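Local coordinates for iron transport multicopper oxidase FET3 (Saccharomyces cerevisiae, PDB 1ZPU), which oxidises ferrous iron to ferric iron with molecular oxygen, using four bound copper ions, to supply high-affinity iron uptake, and also oxidises cuprous copper, at residues A[320-325]-A[384-389]; A[408-413]-A[443-448]; A[14-19]-A[169-174]; A[22-27]-A[140-145]. All blocks are in the same frame, centred on the assembly; numbering follows the deposited sequence.

Interaction 1: residues A[320-325]-A[384-389]; sequences VDVVMD and LNNQDT
V322 N donates to N385 O at 2.9 Å, joining the two strands through the backbone. N385 N donates to V320 O, and Q387 N donates to V322 O at 2.8 Å. This is a parallel pairing of strands 316-326 and 379-386 in the sheet of the third cupredoxin domain. On one side of the sheet, V322 CG2 sits 3.9 Å from L384 CG. On the other, N385 ND2 reaches D321 OD1 at 2.9 Å; D321 OD1 lies in the amide plane of N385, while the carboxylate itself is turned 68° from that plane. N385 OD1 accepts from F421 N, which fixes the flip of this amide. Where the strand ends, N386 has CG anti to its backbone N (chi1 -166°), and OD1 accepts from D388 N at 3.0 Å, closing an Asx turn. D388 leaves that turn with OD2 hydrogen-bonded to G390 N and to H392 NE2. H392 is a ligand of the type 1 copper, so the strand pairing and turn set a carboxylate in the second shell, where its negative charge would be expected to polarise the imidazole and make it a stronger donor to the metal.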
# COMPACT_ATOMS: atom_id res chain seq x y z
N VAL A 320 -11.98 13.18 -7.72
CA VAL A 320 -10.63 13.73 -7.73
C VAL A 320 -9.92 13.48 -9.05
O VAL A 320 -9.96 12.38 -9.60
CB VAL A 320 -9.78 13.22 -6.54
CG1 VAL A 320 -10.38 13.67 -5.22
CG2 VAL A 320 -9.65 11.71 -6.56
N ASP A 321 -9.27 14.52 -9.56
CA ASP A 321 -8.41 14.39 -10.74
C ASP A 321 -6.96 14.30 -10.30
O ASP A 321 -6.53 15.03 -9.41
CB ASP A 321 -8.61 15.56 -11.71
CG ASP A 321 -10.01 15.58 -12.34
OD1 ASP A 321 -10.83 14.68 -12.04
OD2 ASP A 321 -10.30 16.50 -13.14
N VAL A 322 -6.23 13.37 -10.91
CA VAL A 322 -4.84 13.13 -10.58
C VAL A 322 -3.93 13.71 -11.65
O VAL A 322 -4.01 13.32 -12.81
CB VAL A 322 -4.55 11.64 -10.45
CG1 VAL A 322 -3.07 11.39 -10.22
CG2 VAL A 322 -5.38 11.03 -9.32
N VAL A 323 -3.05 14.63 -11.26
CA VAL A 323 -2.09 15.21 -12.18
C VAL A 323 -0.78 15.55 -11.46
O VAL A 323 -0.77 15.78 -10.25
CB VAL A 323 -2.67 16.45 -12.91
CG1 VAL A 323 -2.73 17.66 -11.99
CG2 VAL A 323 -1.88 16.75 -14.17
N MET A 324 0.32 15.55 -12.22
CA MET A 324 1.60 16.06 -11.76
C MET A 324 1.79 17.47 -12.31
O MET A 324 1.46 17.72 -13.47
CB MET A 324 2.74 15.14 -12.23
CG MET A 324 3.15 14.03 -11.25
SD MET A 324 1.76 13.05 -10.65
CE MET A 324 2.66 11.68 -9.91
N ASP A 325 2.30 18.38 -11.48
CA ASP A 325 2.59 19.75 -11.94
C ASP A 325 3.65 20.46 -11.12
O ASP A 325 3.89 20.12 -9.96
CB ASP A 325 1.32 20.60 -11.95
CG ASP A 325 1.45 21.80 -12.86
OD1 ASP A 325 0.77 22.82 -12.64
OD2 ASP A 325 2.27 21.71 -13.80
N LEU A 384 -12.07 8.63 -9.37
CA LEU A 384 -10.71 9.05 -9.61
C LEU A 384 -10.46 9.13 -11.11
O LEU A 384 -10.61 8.14 -11.83
CB LEU A 384 -9.74 8.09 -8.91
CG LEU A 384 -8.25 8.45 -8.93
CD1 LEU A 384 -7.63 8.15 -7.59
CD2 LEU A 384 -7.51 7.72 -10.02
N ASN A 385 -10.09 10.32 -11.57
CA ASN A 385 -9.78 10.59 -12.97
C ASN A 385 -8.28 10.86 -13.19
O ASN A 385 -7.78 11.93 -12.84
CB ASN A 385 -10.59 11.78 -13.48
CG ASN A 385 -12.08 11.59 -13.31
OD1 ASN A 385 -12.63 10.58 -13.73
ND2 ASN A 385 -12.74 12.57 -12.70
N ASN A 386 -7.57 9.89 -13.77
CA ASN A 386 -6.15 10.05 -14.07
C ASN A 386 -5.90 10.98 -15.25
O ASN A 386 -6.26 10.67 -16.39
CB ASN A 386 -5.47 8.71 -14.34
CG ASN A 386 -3.94 8.81 -14.32
OD1 ASN A 386 -3.39 9.76 -13.77
ND2 ASN A 386 -3.27 7.83 -14.91
N GLN A 387 -5.29 12.12 -14.97
CA GLN A 387 -4.93 13.09 -16.00
C GLN A 387 -3.46 12.90 -16.37
O GLN A 387 -2.93 13.58 -17.25
CB GLN A 387 -5.15 14.50 -15.48
CG GLN A 387 -5.92 15.40 -16.41
CD GLN A 387 -7.41 15.28 -16.21
OE1 GLN A 387 -7.88 14.92 -15.13
NE2 GLN A 387 -8.17 15.57 -17.26
N ASP A 388 -2.80 11.99 -15.66
CA ASP A 388 -1.38 11.65 -15.85
C ASP A 388 -1.24 10.42 -16.74
O ASP A 388 -2.12 9.56 -16.74
CB ASP A 388 -0.73 11.38 -14.48
CG ASP A 388 0.72 10.92 -14.61
OD1 ASP A 388 1.56 11.72 -15.09
OD2 ASP A 388 1.04 9.76 -14.23
N THR A 389 -0.13 10.31 -17.48
CA THR A 389 0.01 9.21 -18.44
C THR A 389 0.56 7.93 -17.82
O THR A 389 0.92 7.01 -18.55
CB THR A 389 0.83 9.57 -19.70
OG1 THR A 389 2.21 9.66 -19.35
CG2 THR A 389 0.38 10.86 -20.31

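Interaction 2: residues A[408-413]-A[443-448]; sequences RTYDDA and PQSNFV
T409 lies across the ring of P443, with OG1 3.4 Å from P443 CD and the methyl CG2 4.1 Å from P443 CB. The pair joins two connections of the third cupredoxin domain: the long loop that leaves strand 401-406, and the turn that leads into strand 446-452. Three hydrogen bonds to successive residues of that turn follow. Y410 N donates to P443 O at 3.1 Å. Q444 NE2 then turns back to Y410 O at 3.0 Å, standing above the plane of that carbonyl although the oxygen lies close to the plane of the amide. The Q444 side chain is extended beyond CG, which carries its amide past Y410 O to D412 CB. The same NE2 also donates to E416 O, so one nitrogen ties the turn to two points of the loop. Y410 runs its ring past the turn, CD1 3.4 Å from Q444 O, with S445 CA at the edge in the ring plane. R408 CG lies over one face of the ring, toward the rim, and the phenol OH is hydrogen-bonded to D407 OD2. The charge of R408 is met by E416 in a salt bridge. S445 has OG anti to its backbone N (chi1 -157°), pointing at the loop; OG donates to R408 O at 2.6 Å and lies 3.5 Å from Y410 CE1.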
# COMPACT_ATOMS: atom_id res chain seq x y z
N ARG A 408 -10.36 1.28 -19.38
CA ARG A 408 -9.22 0.79 -20.16
C ARG A 408 -8.08 1.80 -20.23
O ARG A 408 -8.25 2.96 -19.86
CB ARG A 408 -9.65 0.46 -21.60
CG ARG A 408 -9.97 1.69 -22.46
CD ARG A 408 -10.42 1.30 -23.85
NE ARG A 408 -10.77 2.45 -24.69
CZ ARG A 408 -9.91 3.15 -25.44
NH1 ARG A 408 -8.62 2.86 -25.45
NH2 ARG A 408 -10.35 4.16 -26.18
N THR A 409 -6.92 1.37 -20.72
CA THR A 409 -5.81 2.28 -20.95
C THR A 409 -6.12 3.22 -22.11
O THR A 409 -6.63 2.79 -23.14
CB THR A 409 -4.47 1.53 -21.18
OG1 THR A 409 -3.99 1.04 -19.91
CG2 THR A 409 -3.40 2.45 -21.78
N TYR A 410 -5.84 4.50 -21.89
CA TYR A 410 -5.88 5.51 -22.95
C TYR A 410 -4.45 5.93 -23.28
O TYR A 410 -3.87 6.78 -22.61
CB TYR A 410 -6.77 6.70 -22.57
CG TYR A 410 -8.24 6.33 -22.43
CD1 TYR A 410 -8.81 6.15 -21.17
CD2 TYR A 410 -9.04 6.12 -23.56
CE1 TYR A 410 -10.15 5.79 -21.03
CE2 TYR A 410 -10.39 5.76 -23.42
CZ TYR A 410 -10.93 5.59 -22.16
OH TYR A 410 -12.24 5.22 -22.01
N ASP A 411 -3.90 5.31 -24.32
CA ASP A 411 -2.48 5.40 -24.65
C ASP A 411 -2.13 6.67 -25.39
O ASP A 411 -2.57 6.86 -26.53
CB ASP A 411 -2.05 4.19 -25.50
CG ASP A 411 -0.56 3.88 -25.34
OD1 ASP A 411 -0.08 2.92 -26.00
OD2 ASP A 411 0.13 4.57 -24.56
N ASP A 412 -1.32 7.51 -24.76
CA ASP A 412 -1.03 8.82 -25.33
C ASP A 412 -0.04 8.72 -26.49
O ASP A 412 0.03 9.63 -27.34
CB ASP A 412 -0.57 9.81 -24.25
CG ASP A 412 0.93 9.92 -24.15
OD1 ASP A 412 1.56 9.03 -23.55
OD2 ASP A 412 1.47 10.93 -24.65
N ALA A 413 0.69 7.61 -26.53
CA ALA A 413 1.57 7.28 -27.66
C ALA A 413 0.78 7.03 -28.94
O ALA A 413 1.29 7.26 -30.03
CB ALA A 413 2.42 6.09 -27.33
N PRO A 443 -3.20 4.22 -17.38
CA PRO A 443 -2.79 5.50 -17.96
C PRO A 443 -3.95 6.32 -18.54
O PRO A 443 -4.71 5.82 -19.37
CB PRO A 443 -1.82 5.09 -19.06
CG PRO A 443 -1.19 3.87 -18.51
CD PRO A 443 -2.30 3.14 -17.82
N GLN A 444 -4.06 7.56 -18.07
CA GLN A 444 -5.03 8.53 -18.56
C GLN A 444 -6.48 8.04 -18.45
O GLN A 444 -7.36 8.52 -19.16
CB GLN A 444 -4.70 8.93 -20.00
CG GLN A 444 -3.28 9.43 -20.23
CD GLN A 444 -3.15 10.33 -21.46
OE1 GLN A 444 -2.77 11.50 -21.35
NE2 GLN A 444 -3.50 9.79 -22.63
N SER A 445 -6.73 7.12 -17.53
CA SER A 445 -8.05 6.51 -17.41
C SER A 445 -8.77 6.91 -16.12
O SER A 445 -8.50 7.97 -15.55
CB SER A 445 -7.96 4.99 -17.55
OG SER A 445 -9.21 4.47 -17.96
N ASN A 446 -9.70 6.08 -15.66
CA ASN A 446 -10.50 6.38 -14.49
C ASN A 446 -10.91 5.13 -13.75
O ASN A 446 -10.88 4.03 -14.30
CB ASN A 446 -11.74 7.21 -14.87
CG ASN A 446 -12.60 6.53 -15.93
OD1 ASN A 446 -13.40 5.64 -15.64
ND2 ASN A 446 -12.46 6.98 -17.17
N PHE A 447 -11.29 5.30 -12.49
CA PHE A 447 -11.97 4.24 -11.76
C PHE A 447 -12.99 4.79 -10.78
O PHE A 447 -12.98 5.98 -10.46
CB PHE A 447 -11.00 3.23 -11.13
CG PHE A 447 -10.24 3.72 -9.91
CD1 PHE A 447 -8.87 3.49 -9.81
CD2 PHE A 447 -10.88 4.34 -8.84
CE1 PHE A 447 -8.14 3.89 -8.68
CE2 PHE A 447 -10.16 4.75 -7.72
CZ PHE A 447 -8.79 4.52 -7.64
N VAL A 448 -13.90 3.92 -10.35
CA VAL A 448 -14.92 4.27 -9.38
C VAL A 448 -15.01 3.15 -8.35
O VAL A 448 -15.19 1.98 -8.70
CB VAL A 448 -16.30 4.52 -10.02
CG1 VAL A 448 -17.29 5.01 -8.98
CG2 VAL A 448 -16.22 5.53 -11.13

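Interaction 3: residues A[14-19]-A[169-174]; sequences RNVDGL and NLIVNN. With NAG (2-acetamido-2-deoxy-beta-D-glucopyranose), chain G; MAN (alpha-D-mannopyranose), chain H; NAG (2-acetamido-2-deoxy-beta-D-glucopyranose), chain B; NAG (2-acetamido-2-deoxy-beta-D-glucopyranose), chain C.
The carboxylate of D17 and the amide of N169 cross at about a right angle, their planes 74° apart, and N169 ND2 faces both carboxylate oxygens at 3.4 Å from OD1 and OD2 of D17, two weak hydrogen bonds. The contact joins the first two cupredoxin domains: a loop after strand 2-14 meets edge strand 169-172. N169 ND2 also donates to mannose O2 at 3.1 Å, so the amide bridges protein and sugar. L19 comes tip to tip with N169, its CD2 3.9 Å from N169 ND2, and its CD1 touches the same mannose. D17 OD2 has a stronger partner in H144 NE2. An alanine here would probably leave H144 NE2 without its acceptor and N169 ND2 with mannose alone of the partners described. The loop is shaped by an Asx motif, N15 OD1 accepting from G18 N. G18 lies against an N-acetylglucosamine, and at its backbone angles a CB would be jammed against the carbonyl oxygen of D17; its own carbonyl oxygen accepts from O6 of another such sugar. Farther along strand 169-172, I171 CD1 meets V16 CG1 at 3.9 Å, and V16 CG1 also packs on the backbone of N174. One residue earlier, N173 carries its own glycan, ND2 bonded to sugar C1 at 1.4 Å.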
# COMPACT_ATOMS: atom_id res chain seq x y z
N ARG A 14 23.91 -4.72 4.17
CA ARG A 14 23.62 -6.02 3.56
C ARG A 14 23.83 -5.90 2.05
O ARG A 14 23.77 -4.80 1.49
CB ARG A 14 22.17 -6.46 3.77
CG ARG A 14 21.77 -6.87 5.17
CD ARG A 14 22.61 -7.97 5.78
NE ARG A 14 22.84 -7.56 7.16
CZ ARG A 14 22.26 -8.08 8.23
NH1 ARG A 14 21.41 -9.11 8.11
NH2 ARG A 14 22.55 -7.59 9.43
N ASN A 15 24.09 -7.03 1.41
CA ASN A 15 24.10 -7.05 -0.03
C ASN A 15 22.89 -7.85 -0.49
O ASN A 15 23.00 -9.04 -0.76
CB ASN A 15 25.41 -7.62 -0.57
CG ASN A 15 25.53 -7.46 -2.07
OD1 ASN A 15 24.51 -7.40 -2.77
ND2 ASN A 15 26.76 -7.39 -2.58
N VAL A 16 21.74 -7.18 -0.55
CA VAL A 16 20.47 -7.83 -0.84
C VAL A 16 20.42 -8.32 -2.28
O VAL A 16 20.05 -9.45 -2.59
CB VAL A 16 19.34 -6.81 -0.65
CG1 VAL A 16 17.99 -7.43 -1.00
CG2 VAL A 16 19.38 -6.27 0.77
N ASP A 17 20.80 -7.40 -3.15
CA ASP A 17 20.88 -7.55 -4.59
C ASP A 17 21.72 -8.73 -5.04
O ASP A 17 21.33 -9.49 -5.94
CB ASP A 17 21.57 -6.28 -5.13
CG ASP A 17 20.85 -5.74 -6.26
OD1 ASP A 17 19.80 -6.36 -6.52
OD2 ASP A 17 21.27 -4.73 -6.87
N GLY A 18 22.88 -8.85 -4.41
CA GLY A 18 23.95 -9.64 -4.95
C GLY A 18 25.03 -8.74 -5.52
O GLY A 18 26.13 -9.20 -5.81
N LEU A 19 24.74 -7.45 -5.69
CA LEU A 19 25.71 -6.56 -6.33
C LEU A 19 26.07 -5.21 -5.68
O LEU A 19 26.73 -4.38 -6.30
CB LEU A 19 25.40 -6.36 -7.82
CG LEU A 19 24.05 -6.46 -8.51
CD1 LEU A 19 24.33 -6.10 -9.93
CD2 LEU A 19 23.46 -7.87 -8.48
N ASN A 169 17.33 -3.43 -9.65
CA ASN A 169 16.96 -4.83 -9.82
C ASN A 169 15.63 -5.18 -9.20
O ASN A 169 15.18 -4.51 -8.27
CB ASN A 169 18.02 -5.74 -9.20
CG ASN A 169 19.06 -6.21 -10.19
OD1 ASN A 169 18.73 -6.74 -11.28
ND2 ASN A 169 20.32 -6.01 -9.84
N LEU A 170 15.04 -6.27 -9.69
CA LEU A 170 13.93 -6.92 -9.00
C LEU A 170 14.45 -7.94 -8.00
O LEU A 170 15.42 -8.66 -8.27
CB LEU A 170 13.00 -7.62 -10.02
CG LEU A 170 12.20 -6.70 -10.95
CD1 LEU A 170 11.26 -7.47 -11.85
CD2 LEU A 170 11.43 -5.68 -10.13
N ILE A 171 13.81 -8.02 -6.84
CA ILE A 171 14.16 -9.00 -5.83
C ILE A 171 12.95 -9.82 -5.35
O ILE A 171 11.80 -9.39 -5.52
CB ILE A 171 14.90 -8.34 -4.66
CG1 ILE A 171 14.07 -7.18 -4.08
CG2 ILE A 171 16.25 -7.85 -5.12
CD1 ILE A 171 14.54 -6.73 -2.75
N VAL A 172 13.22 -11.02 -4.84
CA VAL A 172 12.23 -11.88 -4.17
C VAL A 172 12.78 -12.31 -2.84
O VAL A 172 13.96 -12.70 -2.76
CB VAL A 172 11.88 -13.21 -4.94
CG1 VAL A 172 10.50 -13.18 -5.46
CG2 VAL A 172 12.88 -13.56 -6.05
N ASN A 173 11.95 -12.27 -1.79
CA ASN A 173 12.38 -12.63 -0.43
C ASN A 173 13.73 -12.04 -0.10
O ASN A 173 14.55 -12.69 0.51
CB ASN A 173 12.45 -14.14 -0.23
CG ASN A 173 11.13 -14.71 0.16
OD1 ASN A 173 10.07 -14.10 -0.07
ND2 ASN A 173 11.17 -15.92 0.75
N ASN A 174 13.97 -10.81 -0.54
CA ASN A 174 15.20 -10.09 -0.26
C ASN A 174 16.49 -10.74 -0.78
O ASN A 174 17.55 -10.60 -0.17
CB ASN A 174 15.30 -9.74 1.23
CG ASN A 174 14.14 -8.88 1.70
OD1 ASN A 174 14.06 -7.70 1.42
ND2 ASN A 174 13.23 -9.50 2.43
C1 NAG G . 9.94 -16.44 1.31
C2 NAG G . 10.11 -17.96 1.39
C3 NAG G . 8.94 -18.60 2.12
C4 NAG G . 8.61 -17.92 3.45
C5 NAG G . 8.54 -16.42 3.24
C6 NAG G . 8.48 -15.77 4.61
C7 NAG G . 11.24 -19.36 -0.27
C8 NAG G . 11.15 -20.12 -1.57
N2 NAG G . 10.26 -18.53 0.06
O3 NAG G . 9.25 -19.94 2.37
O4 NAG G . 7.32 -18.27 3.93
O5 NAG G . 9.71 -15.96 2.61
O6 NAG G . 8.31 -14.38 4.51
O7 NAG G . 12.23 -19.52 0.44
C1 MAN H . 23.88 -5.48 -13.31
C2 MAN H . 22.45 -6.02 -13.44
C3 MAN H . 21.45 -4.88 -13.58
C4 MAN H . 21.68 -3.84 -12.50
C5 MAN H . 23.11 -3.34 -12.54
C6 MAN H . 23.34 -2.36 -11.40
O2 MAN H . 22.13 -6.73 -12.27
O3 MAN H . 20.13 -5.38 -13.45
O4 MAN H . 20.81 -2.75 -12.68
O5 MAN H . 23.97 -4.45 -12.35
O6 MAN H . 24.71 -2.05 -11.38
C1 NAG B . 21.87 -13.95 -9.31
C2 NAG B . 22.85 -13.36 -8.29
C3 NAG B . 23.51 -12.07 -8.77
C4 NAG B . 24.07 -12.19 -10.18
C5 NAG B . 22.95 -12.78 -11.05
C6 NAG B . 23.39 -13.06 -12.47
C7 NAG B . 22.29 -13.25 -5.85
C8 NAG B . 22.93 -14.56 -5.45
N2 NAG B . 22.09 -12.98 -7.14
O3 NAG B . 24.55 -11.68 -7.91
O4 NAG B . 24.45 -10.89 -10.61
O5 NAG B . 22.60 -14.03 -10.50
O6 NAG B . 24.30 -14.14 -12.37
O7 NAG B . 21.91 -12.46 -5.00
C1 NAG C . 25.86 -10.77 -10.91
C2 NAG C . 26.06 -9.78 -12.07
C3 NAG C . 27.51 -9.36 -12.25
C4 NAG C . 28.19 -8.99 -10.95
C5 NAG C . 27.94 -10.15 -9.97
C6 NAG C . 28.59 -9.92 -8.61
C7 NAG C . 24.51 -10.01 -13.95
C8 NAG C . 24.35 -10.56 -15.33
N2 NAG C . 25.63 -10.36 -13.33
O3 NAG C . 27.56 -8.28 -13.16
O4 NAG C . 29.57 -8.83 -11.21
O5 NAG C . 26.55 -10.33 -9.77
O6 NAG C . 27.82 -8.99 -7.88
O7 NAG C . 23.62 -9.31 -13.43

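Interaction 4: residues A[22-27]-A[140-145]; sequences RPVITC and SEWYHD
R22 meets W142 tip to tip, where edge strand 22-27 of the first cupredoxin domain faces the end of strand 133-142 in the second. The arginine starts with CG anti to its backbone N (chi1 176°) and then bends at chi2 and chi3, and its guanidinium comes to rest over one face of the indole, near the rim. The two planes are 32° apart, so the overlap is tilted: W142 CZ2 lies 3.5 Å from R22 NE. Three sides of the guanidinium have polar partners. R22 NH1 donates to Y143 O at 2.7 Å; the oxygen lies close to the guanidinium plane, while the nitrogen stands above the plane of the carbonyl. R22 NE returns to P23 O, the next residue of its own strand, at 2.8 Å, and NH2 forms a salt bridge with D114. An alanine here would probably leave D114 without its charged mate and Y143 O without this donor, and open a gap over the indole face. P23 thus serves the contact through its carbonyl, steadying the arginine. V24 follows on the indole's edge: its side chain and W142 cross at about a right angle. The ring is therefore held at face and edge by one strand of the neighbouring domain, V24 CG1 lying in the ring plane 3.5 Å from W142 CH2.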
# COMPACT_ATOMS: atom_id res chain seq x y z
N ARG A 22 25.32 -2.29 1.12
CA ARG A 22 24.54 -1.10 1.17
C ARG A 22 23.79 -1.12 2.50
O ARG A 22 23.35 -2.19 2.94
CB ARG A 22 23.59 -1.19 -0.02
CG ARG A 22 22.61 -0.11 -0.15
CD ARG A 22 21.26 -0.70 -0.39
NE ARG A 22 20.34 -0.16 0.60
CZ ARG A 22 19.22 0.49 0.31
NH1 ARG A 22 18.83 0.64 -0.95
NH2 ARG A 22 18.47 0.95 1.29
N PRO A 23 23.67 0.03 3.18
CA PRO A 23 22.93 0.03 4.44
C PRO A 23 21.45 -0.25 4.24
O PRO A 23 20.82 0.33 3.35
CB PRO A 23 23.14 1.45 5.01
CG PRO A 23 24.24 2.03 4.23
CD PRO A 23 24.21 1.37 2.87
N VAL A 24 20.90 -1.12 5.07
CA VAL A 24 19.47 -1.40 5.08
C VAL A 24 18.93 -1.21 6.49
O VAL A 24 19.71 -1.21 7.46
CB VAL A 24 19.17 -2.83 4.53
CG1 VAL A 24 19.64 -2.97 3.10
CG2 VAL A 24 19.83 -3.89 5.38
N ILE A 25 17.61 -1.05 6.63
CA ILE A 25 16.98 -0.89 7.95
C ILE A 25 16.75 -2.24 8.65
O ILE A 25 15.97 -3.07 8.19
CB ILE A 25 15.67 -0.08 7.92
CG1 ILE A 25 15.81 1.15 7.02
CG2 ILE A 25 15.32 0.40 9.33
CD1 ILE A 25 14.62 2.10 7.05
N THR A 26 17.43 -2.43 9.77
CA THR A 26 17.36 -3.69 10.49
C THR A 26 16.32 -3.69 11.60
O THR A 26 15.92 -2.64 12.08
CB THR A 26 18.74 -4.04 11.05
OG1 THR A 26 19.25 -2.91 11.77
CG2 THR A 26 19.68 -4.37 9.91
N CYS A 27 15.90 -4.88 12.01
CA CYS A 27 15.07 -5.07 13.17
C CYS A 27 15.88 -5.82 14.23
O CYS A 27 16.23 -6.98 14.02
CB CYS A 27 13.84 -5.89 12.78
SG CYS A 27 12.82 -6.40 14.17
N SER A 140 9.67 -7.41 -4.88
CA SER A 140 10.00 -6.00 -4.69
C SER A 140 10.99 -5.55 -5.74
O SER A 140 11.57 -6.39 -6.40
CB SER A 140 10.58 -5.78 -3.29
OG SER A 140 10.92 -4.42 -3.12
N GLU A 141 11.18 -4.24 -5.90
CA GLU A 141 12.35 -3.73 -6.63
C GLU A 141 13.41 -3.33 -5.60
O GLU A 141 13.09 -3.19 -4.42
CB GLU A 141 12.01 -2.56 -7.55
CG GLU A 141 11.80 -1.21 -6.85
CD GLU A 141 10.48 -1.13 -6.10
OE1 GLU A 141 9.43 -0.91 -6.76
OE2 GLU A 141 10.50 -1.30 -4.84
N TRP A 142 14.65 -3.15 -6.05
CA TRP A 142 15.73 -2.78 -5.15
C TRP A 142 16.59 -1.61 -5.71
O TRP A 142 16.96 -1.60 -6.90
CB TRP A 142 16.57 -4.02 -4.85
CG TRP A 142 17.57 -3.80 -3.79
CD1 TRP A 142 18.92 -3.81 -3.92
CD2 TRP A 142 17.30 -3.52 -2.43
NE1 TRP A 142 19.52 -3.56 -2.71
CE2 TRP A 142 18.54 -3.37 -1.77
CE3 TRP A 142 16.12 -3.37 -1.68
CZ2 TRP A 142 18.65 -3.08 -0.42
CZ3 TRP A 142 16.24 -3.08 -0.32
CH2 TRP A 142 17.49 -2.94 0.28
N TYR A 143 16.88 -0.64 -4.85
CA TYR A 143 17.73 0.51 -5.19
C TYR A 143 19.08 0.34 -4.54
O TYR A 143 19.19 -0.31 -3.50
CB TYR A 143 17.11 1.83 -4.72
CG TYR A 143 15.92 2.29 -5.53
CD1 TYR A 143 14.65 1.78 -5.30
CD2 TYR A 143 16.06 3.24 -6.54
CE1 TYR A 143 13.56 2.19 -6.04
CE2 TYR A 143 14.97 3.66 -7.29
CZ TYR A 143 13.72 3.12 -7.03
OH TYR A 143 12.61 3.52 -7.75
N HIS A 144 20.10 0.92 -5.15
CA HIS A 144 21.46 0.89 -4.62
C HIS A 144 21.77 2.08 -3.75
O HIS A 144 22.76 2.10 -3.04
CB HIS A 144 22.44 0.85 -5.77
CG HIS A 144 22.58 -0.51 -6.36
ND1 HIS A 144 23.67 -0.88 -7.13
CD2 HIS A 144 21.80 -1.61 -6.25
CE1 HIS A 144 23.53 -2.15 -7.49
NE2 HIS A 144 22.41 -2.61 -6.97
N ASP A 145 20.93 3.10 -3.83
CA ASP A 145 21.06 4.26 -2.98
C ASP A 145 19.86 4.31 -2.04
O ASP A 145 18.77 3.90 -2.40
CB ASP A 145 21.14 5.53 -3.82
CG ASP A 145 22.37 5.56 -4.73
OD1 ASP A 145 23.43 6.13 -4.32
OD2 ASP A 145 22.28 5.01 -5.85

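How the interactions relate
The four contacts form two clusters. Interactions 3 and 4 come first along the chain, 22-27 with 140-145 lying within the span from 14-19 to 169-174; their centres are 8 Å apart, and both join the first cupredoxin domain to the second, sharing the sheet in which strands 133-142 and 169-172 are neighbours. Interactions 1 and 2 follow in series in the third domain, with centres 10 Å apart, on adjacent strands 379-386 and 446-452. Between the clusters, centres are about 30 to 33 Å apart and nothing touches. One pair lies at the interface of the first two domains, beside a glycan; the other lies in the third domain, near the type 1 copper site.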